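Local coordinates for Dps family protein (Staphylococcus aureus subsp. aureus, PDB 2D5K) that forms a twelve-subunit, ferritin-like shell that binds metal and, as in other Dps proteins, probably compacts the nucleoid and limits oxidative damage, at residues V16-V21 and Q80-E85; N105-L110 and G131-V136. All coordinates share one frame; numbering follows the deposited sequence.

Contact 1 (V16-V21 and Q80-E85)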
ATOM      1  N   VAL B  16     -16.678 -28.432  -9.681  1.00 19.91           N
ATOM      2  CA  VAL B  16     -15.232 -28.528  -9.479  1.00 20.01           C
ATOM      3  C   VAL B  16     -14.642 -29.078 -10.774  1.00 19.45           C
ATOM      4  O   VAL B  16     -13.603 -28.609 -11.249  1.00 19.00           O
ATOM      5  CB  VAL B  16     -14.862 -29.479  -8.311  1.00 21.83           C
ATOM      6  CG1 VAL B  16     -13.343 -29.637  -8.231  1.00 22.80           C
ATOM      7  CG2 VAL B  16     -15.385 -28.922  -6.999  1.00 22.13           C
ATOM      8  N   ALA B  17     -15.330 -30.061 -11.349  1.00 18.00           N
ATOM      9  CA  ALA B  17     -14.905 -30.680 -12.600  1.00 19.05           C
ATOM     10  C   ALA B  17     -14.959 -29.677 -13.752  1.00 17.12           C
ATOM     11  O   ALA B  17     -13.982 -29.519 -14.484  1.00 15.93           O
ATOM     12  CB  ALA B  17     -15.786 -31.882 -12.913  1.00 18.61           C
ATOM     13  N   ASN B  18     -16.098 -29.002 -13.909  1.00 16.20           N
ATOM     14  CA  ASN B  18     -16.260 -28.007 -14.973  1.00 15.32           C
ATOM     15  C   ASN B  18     -15.164 -26.952 -14.959  1.00 15.73           C
ATOM     16  O   ASN B  18     -14.555 -26.659 -15.984  1.00 15.82           O
ATOM     17  CB  ASN B  18     -17.586 -27.247 -14.842  1.00 15.47           C
ATOM     18  CG  ASN B  18     -18.800 -28.102 -15.127  1.00 18.53           C
ATOM     19  OD1 ASN B  18     -18.721 -29.123 -15.812  1.00 17.98           O
ATOM     20  ND2 ASN B  18     -19.951 -27.666 -14.618  1.00 16.42           N
ATOM     21  N   TRP B  19     -14.925 -26.370 -13.790  1.00 14.55           N
ATOM     22  CA  TRP B  19     -13.946 -25.307 -13.686  1.00 14.25           C
ATOM     23  C   TRP B  19     -12.494 -25.750 -13.718  1.00 14.98           C
ATOM     24  O   TRP B  19     -11.613 -24.958 -14.048  1.00 15.08           O
ATOM     25  CB  TRP B  19     -14.263 -24.447 -12.462  1.00 16.04           C
ATOM     26  CG  TRP B  19     -15.570 -23.721 -12.667  1.00 17.04           C
ATOM     27  CD1 TRP B  19     -16.813 -24.124 -12.258  1.00 19.49           C
ATOM     28  CD2 TRP B  19     -15.771 -22.530 -13.439  1.00 18.69           C
ATOM     29  NE1 TRP B  19     -17.775 -23.258 -12.733  1.00 18.97           N
ATOM     30  CE2 TRP B  19     -17.161 -22.272 -13.459  1.00 19.58           C
ATOM     31  CE3 TRP B  19     -14.910 -21.658 -14.117  1.00 20.33           C
ATOM     32  CZ2 TRP B  19     -17.709 -21.176 -14.133  1.00 19.77           C
ATOM     33  CZ3 TRP B  19     -15.456 -20.565 -14.789  1.00 22.92           C
ATOM     34  CH2 TRP B  19     -16.845 -20.337 -14.789  1.00 23.09           C
ATOM     35  N   THR B  20     -12.242 -27.010 -13.398  1.00 14.54           N
ATOM     36  CA  THR B  20     -10.876 -27.506 -13.468  1.00 16.20           C
ATOM     37  C   THR B  20     -10.563 -27.630 -14.961  1.00 15.28           C
ATOM     38  O   THR B  20      -9.485 -27.254 -15.413  1.00 15.88           O
ATOM     39  CB  THR B  20     -10.731 -28.872 -12.778  1.00 17.80           C
ATOM     40  OG1 THR B  20     -10.946 -28.713 -11.367  1.00 18.75           O
ATOM     41  CG2 THR B  20      -9.337 -29.439 -13.003  1.00 17.50           C
ATOM     42  N   VAL B  21     -11.519 -28.145 -15.730  1.00 14.77           N
ATOM     43  CA  VAL B  21     -11.320 -28.276 -17.170  1.00 14.85           C
ATOM     44  C   VAL B  21     -11.243 -26.886 -17.797  1.00 14.69           C
ATOM     45  O   VAL B  21     -10.379 -26.623 -18.638  1.00 13.17           O
ATOM     46  CB  VAL B  21     -12.462 -29.070 -17.835  1.00 15.61           C
ATOM     47  CG1 VAL B  21     -12.254 -29.120 -19.341  1.00 14.84           C
ATOM     48  CG2 VAL B  21     -12.508 -30.485 -17.269  1.00 16.80           C
ATOM     49  N   GLN B  80     -16.533 -35.947 -15.534  1.00 30.11           N
ATOM     50  CA  GLN B  80     -17.764 -35.279 -15.119  1.00 29.29           C
ATOM     51  C   GLN B  80     -18.072 -33.951 -15.815  1.00 27.54           C
ATOM     52  O   GLN B  80     -19.237 -33.614 -16.030  1.00 26.61           O
ATOM     53  CB  GLN B  80     -17.734 -35.038 -13.608  1.00 31.11           C
ATOM     54  CG  GLN B  80     -17.334 -36.247 -12.777  1.00 35.79           C
ATOM     55  CD  GLN B  80     -17.331 -35.949 -11.290  1.00 37.07           C
ATOM     56  OE1 GLN B  80     -16.826 -36.735 -10.486  1.00 40.58           O
ATOM     57  NE2 GLN B  80     -17.906 -34.812 -10.913  1.00 38.58           N
ATOM     58  N   SER B  81     -17.031 -33.204 -16.159  1.00 24.32           N
ATOM     59  CA  SER B  81     -17.184 -31.892 -16.786  1.00 22.14           C
ATOM     60  C   SER B  81     -18.055 -31.788 -18.040  1.00 21.04           C
ATOM     61  O   SER B  81     -17.954 -32.612 -18.950  1.00 22.09           O
ATOM     62  CB  SER B  81     -15.802 -31.322 -17.115  1.00 21.49           C
ATOM     63  OG  SER B  81     -15.914 -30.066 -17.763  1.00 18.12           O
ATOM     64  N   ILE B  82     -18.904 -30.760 -18.088  1.00 19.52           N
ATOM     65  CA  ILE B  82     -19.731 -30.523 -19.268  1.00 19.36           C
ATOM     66  C   ILE B  82     -18.939 -29.566 -20.157  1.00 18.62           C
ATOM     67  O   ILE B  82     -19.311 -29.290 -21.301  1.00 18.45           O
ATOM     68  CB  ILE B  82     -21.104 -29.890 -18.925  1.00 20.04           C
ATOM     69  CG1 ILE B  82     -20.912 -28.527 -18.256  1.00 20.89           C
ATOM     70  CG2 ILE B  82     -21.904 -30.842 -18.049  1.00 21.82           C
ATOM     71  CD1 ILE B  82     -22.198 -27.729 -18.126  1.00 22.70           C
ATOM     72  N   VAL B  83     -17.844 -29.048 -19.608  1.00 17.84           N
ATOM     73  CA  VAL B  83     -16.963 -28.159 -20.353  1.00 16.21           C
ATOM     74  C   VAL B  83     -15.954 -29.075 -21.030  1.00 16.81           C
ATOM     75  O   VAL B  83     -15.269 -29.855 -20.365  1.00 16.64           O
ATOM     76  CB  VAL B  83     -16.208 -27.184 -19.423  1.00 17.87           C
ATOM     77  CG1 VAL B  83     -15.172 -26.399 -20.222  1.00 14.37           C
ATOM     78  CG2 VAL B  83     -17.192 -26.235 -18.755  1.00 15.72           C
ATOM     79  N   LYS B  84     -15.875 -29.000 -22.352  1.00 16.75           N
ATOM     80  CA  LYS B  84     -14.951 -29.843 -23.090  1.00 18.66           C
ATOM     81  C   LYS B  84     -13.637 -29.121 -23.328  1.00 18.17           C
ATOM     82  O   LYS B  84     -13.579 -27.892 -23.302  1.00 18.77           O
ATOM     83  CB  LYS B  84     -15.588 -30.273 -24.416  1.00 21.63           C
ATOM     84  CG  LYS B  84     -16.926 -30.986 -24.214  1.00 23.21           C
ATOM     85  CD  LYS B  84     -16.778 -32.153 -23.236  1.00 29.97           C
ATOM     86  CE  LYS B  84     -18.125 -32.641 -22.703  1.00 32.12           C
ATOM     87  NZ  LYS B  84     -19.031 -33.113 -23.785  1.00 34.85           N
ATOM     88  N   GLU B  85     -12.575 -29.887 -23.546  1.00 16.93           N
ATOM     89  CA  GLU B  85     -11.266 -29.295 -23.778  1.00 18.73           C
ATOM     90  C   GLU B  85     -11.214 -28.559 -25.108  1.00 20.30           C
ATOM     91  O   GLU B  85     -12.004 -28.830 -26.016  1.00 19.89           O
ATOM     92  CB  GLU B  85     -10.184 -30.375 -23.724  1.00 18.68           C
ATOM     93  CG  GLU B  85     -10.176 -31.132 -22.407  1.00 18.59           C
ATOM     94  CD  GLU B  85      -8.777 -31.434 -21.920  1.00 20.67           C
ATOM     95  OE1 GLU B  85      -8.213 -32.478 -22.314  1.00 19.72           O
ATOM     96  OE2 GLU B  85      -8.240 -30.610 -21.150  1.00 20.93           O
TER
HETATM   97  O   HOH W   1      -9.180 -28.050 -20.766  1.00 19.26           O
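One direct polar bond across the interface joins the helical turn 16-21 to the loop 80-85, where the chain leaves helix 74-80 at S81. The amide N of I82 donates to OD1 of N18 over 2.8 Å; the bond is nearly straight (167°) and lies in the plane of the carboxamide. N18 places its oxygen there because CG is anti to its own carbonyl carbon (chi1 -69°), which carries the group along the helix flank toward the loop. The same OD1 also accepts from NE2 of Q14, while ND2 donates to Q15, so the flat amide is gripped from both ends and its rotation is well fixed.

A second polar element shapes the loop itself. With OG anti to its backbone N, S81 donates to the carbonyl O of V83 over 2.7 Å, on a lone pair, and so ties down the turn.

Van der Waals contacts surround these bonds. V21 straddles the turn with its two methyls: CG2 presses against CB of S81 at 3.4 Å, tighter than usual for two carbons, and CG1 lies 3.3 Å from O of V83. The same CG1 of V21 meets CG1 of V83 at 4.1 Å. CG2 of V83 lies 3.8 Å from the backbone O of N18, CB of A17 meets CB of Q80 at 3.8 Å, and the I82 side chain crosses the N18 amide obliquely.

Farther along, one water donates to both O of V21 and OE2 of E85, 2.8 Å from each. The carboxylate of E85 has its main partners in a second subunit, the amides of L74 and T75. Here the long connection between the second and third helices of the ferritin-like four-helix bundle, which in Dps proteins carries a short extra helix, is laid across the first helix and reaches a subunit interface.

Contact 2 (N105-L110 and G131-V136); sequences NISKQL and GMQTSV
L110 illustrates how one branched side chain can bridge two residues of an antiparallel neighbour. Its CB points at helix 131-136, and CG stands anti to the carbonyl carbon (chi1 -71°), directing both methyls into the interface. CD1 lies between the base of M132 and the backbone of Q133, touching CG of M132 and CA of Q133, each at 3.7 Å, and it also approaches SD of M132. CD2 meets that SD of M132 at 3.8 Å; the two side chains cross at about a right angle, the methionine being bent at chi3.

One turn back, CG2 of I106 faces CG2 of V136 at 4.3 Å, and CB of S107 lies by the other methyl of V136. The extended Q133 runs along the border of this apolar strip. NE2 of Q133 gives weak bonds to O of S107 at 3.2 Å and to OG of S107 at 3.5 Å. The main partner of OG of S107 lies outside, D137, and NE2 of Q133 also bonds OE1 of E111.

The axes of the two short segments come within 9.6 Å, their N-to-C directions 153° apart, with W19 of helix 5-32 packed on M132: the antiparallel pairing of the third and fourth helices in a ferritin-like four-helix bundle.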
ATOM      1  N   ASN B 105     -24.260 -22.960 -20.524  1.00 15.30           N
ATOM      2  CA  ASN B 105     -24.492 -24.310 -20.020  1.00 14.52           C
ATOM      3  C   ASN B 105     -24.305 -24.399 -18.511  1.00 14.27           C
ATOM      4  O   ASN B 105     -25.096 -25.035 -17.813  1.00 12.88           O
ATOM      5  CB  ASN B 105     -23.554 -25.315 -20.697  1.00 16.74           C
ATOM      6  CG  ASN B 105     -23.821 -25.455 -22.183  1.00 19.16           C
ATOM      7  OD1 ASN B 105     -24.904 -25.115 -22.669  1.00 17.74           O
ATOM      8  ND2 ASN B 105     -22.838 -25.972 -22.912  1.00 18.89           N
ATOM      9  N   ILE B 106     -23.247 -23.769 -18.013  1.00 13.77           N
ATOM     10  CA  ILE B 106     -22.965 -23.779 -16.586  1.00 12.58           C
ATOM     11  C   ILE B 106     -24.053 -23.042 -15.808  1.00 13.96           C
ATOM     12  O   ILE B 106     -24.504 -23.513 -14.763  1.00 13.93           O
ATOM     13  CB  ILE B 106     -21.591 -23.134 -16.305  1.00 12.92           C
ATOM     14  CG1 ILE B 106     -20.487 -24.047 -16.850  1.00 14.94           C
ATOM     15  CG2 ILE B 106     -21.414 -22.883 -14.800  1.00 13.88           C
ATOM     16  CD1 ILE B 106     -19.120 -23.388 -16.945  1.00 15.85           C
ATOM     17  N   SER B 107     -24.486 -21.891 -16.314  1.00 13.46           N
ATOM     18  CA  SER B 107     -25.517 -21.133 -15.619  1.00 13.79           C
ATOM     19  C   SER B 107     -26.790 -21.963 -15.481  1.00 15.04           C
ATOM     20  O   SER B 107     -27.465 -21.908 -14.454  1.00 14.40           O
ATOM     21  CB  SER B 107     -25.822 -19.827 -16.355  1.00 13.96           C
ATOM     22  OG  SER B 107     -26.773 -19.063 -15.628  1.00 15.62           O
ATOM     23  N   LYS B 108     -27.117 -22.734 -16.515  1.00 14.70           N
ATOM     24  CA  LYS B 108     -28.305 -23.579 -16.475  1.00 15.45           C
ATOM     25  C   LYS B 108     -28.128 -24.677 -15.423  1.00 14.37           C
ATOM     26  O   LYS B 108     -29.060 -24.993 -14.680  1.00 13.74           O
ATOM     27  CB  LYS B 108     -28.562 -24.203 -17.852  1.00 18.07           C
ATOM     28  CG  LYS B 108     -29.798 -25.086 -17.901  1.00 23.01           C
ATOM     29  CD  LYS B 108     -30.080 -25.575 -19.318  1.00 28.29           C
ATOM     30  CE  LYS B 108     -31.305 -26.484 -19.351  1.00 30.24           C
ATOM     31  NZ  LYS B 108     -31.577 -27.000 -20.724  1.00 34.54           N
ATOM     32  N   GLN B 109     -26.932 -25.258 -15.362  1.00 14.45           N
ATOM     33  CA  GLN B 109     -26.650 -26.296 -14.371  1.00 15.04           C
ATOM     34  C   GLN B 109     -26.758 -25.704 -12.977  1.00 14.90           C
ATOM     35  O   GLN B 109     -27.270 -26.338 -12.052  1.00 15.01           O
ATOM     36  CB  GLN B 109     -25.234 -26.854 -14.518  1.00 17.37           C
ATOM     37  CG  GLN B 109     -25.002 -27.832 -15.637  1.00 22.60           C
ATOM     38  CD  GLN B 109     -23.708 -28.599 -15.429  1.00 25.24           C
ATOM     39  OE1 GLN B 109     -22.691 -28.020 -15.035  1.00 21.96           O
ATOM     40  NE2 GLN B 109     -23.737 -29.902 -15.690  1.00 24.15           N
ATOM     41  N   LEU B 110     -26.255 -24.483 -12.823  1.00 14.22           N
ATOM     42  CA  LEU B 110     -26.287 -23.828 -11.522  1.00 13.05           C
ATOM     43  C   LEU B 110     -27.708 -23.528 -11.053  1.00 14.60           C
ATOM     44  O   LEU B 110     -27.987 -23.566  -9.857  1.00 13.57           O
ATOM     45  CB  LEU B 110     -25.452 -22.543 -11.556  1.00 13.11           C
ATOM     46  CG  LEU B 110     -23.937 -22.750 -11.647  1.00 13.35           C
ATOM     47  CD1 LEU B 110     -23.247 -21.420 -11.891  1.00 13.75           C
ATOM     48  CD2 LEU B 110     -23.427 -23.387 -10.356  1.00 14.20           C
ATOM     49  N   GLY B 131     -23.424 -17.164  -5.944  1.00 12.68           N
ATOM     50  CA  GLY B 131     -22.302 -16.277  -6.196  1.00 13.10           C
ATOM     51  C   GLY B 131     -21.648 -16.600  -7.528  1.00 13.04           C
ATOM     52  O   GLY B 131     -21.296 -15.703  -8.293  1.00 13.73           O
ATOM     53  N   MET B 132     -21.479 -17.888  -7.804  1.00 12.50           N
ATOM     54  CA  MET B 132     -20.871 -18.320  -9.059  1.00 13.51           C
ATOM     55  C   MET B 132     -21.751 -17.951 -10.253  1.00 11.69           C
ATOM     56  O   MET B 132     -21.266 -17.435 -11.259  1.00 12.32           O
ATOM     57  CB  MET B 132     -20.643 -19.834  -9.047  1.00 14.30           C
ATOM     58  CG  MET B 132     -20.076 -20.379 -10.356  1.00 17.58           C
ATOM     59  SD  MET B 132     -19.868 -22.172 -10.352  1.00 20.13           S
ATOM     60  CE  MET B 132     -18.337 -22.324  -9.446  1.00 22.54           C
ATOM     61  N   GLN B 133     -23.049 -18.211 -10.142  1.00 12.67           N
ATOM     62  CA  GLN B 133     -23.963 -17.893 -11.234  1.00 12.19           C
ATOM     63  C   GLN B 133     -23.958 -16.392 -11.521  1.00 12.40           C
ATOM     64  O   GLN B 133     -24.086 -15.971 -12.671  1.00 13.03           O
ATOM     65  CB  GLN B 133     -25.381 -18.361 -10.893  1.00 12.81           C
ATOM     66  CG  GLN B 133     -26.365 -18.253 -12.059  1.00 13.51           C
ATOM     67  CD  GLN B 133     -27.751 -18.731 -11.686  1.00 13.82           C
ATOM     68  OE1 GLN B 133     -28.264 -18.386 -10.624  1.00 13.83           O
ATOM     69  NE2 GLN B 133     -28.372 -19.523 -12.564  1.00 13.82           N
ATOM     70  N   THR B 134     -23.813 -15.587 -10.472  1.00 11.06           N
ATOM     71  CA  THR B 134     -23.776 -14.135 -10.621  1.00 11.96           C
ATOM     72  C   THR B 134     -22.642 -13.739 -11.568  1.00 12.79           C
ATOM     73  O   THR B 134     -22.845 -12.993 -12.529  1.00 12.67           O
ATOM     74  CB  THR B 134     -23.530 -13.430  -9.262  1.00 11.35           C
ATOM     75  OG1 THR B 134     -24.606 -13.723  -8.359  1.00 12.46           O
ATOM     76  CG2 THR B 134     -23.431 -11.919  -9.456  1.00 12.92           C
ATOM     77  N   SER B 135     -21.444 -14.242 -11.288  1.00 13.21           N
ATOM     78  CA  SER B 135     -20.279 -13.920 -12.111  1.00 13.96           C
ATOM     79  C   SER B 135     -20.368 -14.540 -13.503  1.00 12.92           C
ATOM     80  O   SER B 135     -20.023 -13.901 -14.502  1.00 13.13           O
ATOM     81  CB  SER B 135     -19.002 -14.391 -11.419  1.00 15.49           C
ATOM     82  OG  SER B 135     -17.874 -14.132 -12.239  1.00 23.51           O
ATOM     83  N   VAL B 136     -20.825 -15.785 -13.570  1.00 13.01           N
ATOM     84  CA  VAL B 136     -20.967 -16.464 -14.856  1.00 13.00           C
ATOM     85  C   VAL B 136     -21.890 -15.676 -15.791  1.00 12.78           C
ATOM     86  O   VAL B 136     -21.560 -15.433 -16.959  1.00 13.04           O
ATOM     87  CB  VAL B 136     -21.517 -17.901 -14.658  1.00 12.54           C
ATOM     88  CG1 VAL B 136     -21.987 -18.483 -15.990  1.00 13.24           C
ATOM     89  CG2 VAL B 136     -20.425 -18.785 -14.052  1.00 13.05           C
TER

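Overall arrangement
The two contacts, with centres 13 Å apart, hold different pairs of elements in one bundle. Contact 2 is buried helix-to-helix packing, mainly aliphatic, with weak polar bonds along one border. Contact 1 is only partly buried and joins a helix to an irregular connection, so peptide groups of the loop turn to side chains, N of I82 to a carboxamide and O of V83 to a serine hydroxyl, while a water joins the helix to an acidic side chain. Helix 5-32 couples the two. From one turn, N18 reaches the loop and also makes a probable hydrogen bond from ND2 to OE1 of Q109, 2.8 Å away, while W19 points inward, its CZ2 packing on CG2 of V136 at 3.6 Å.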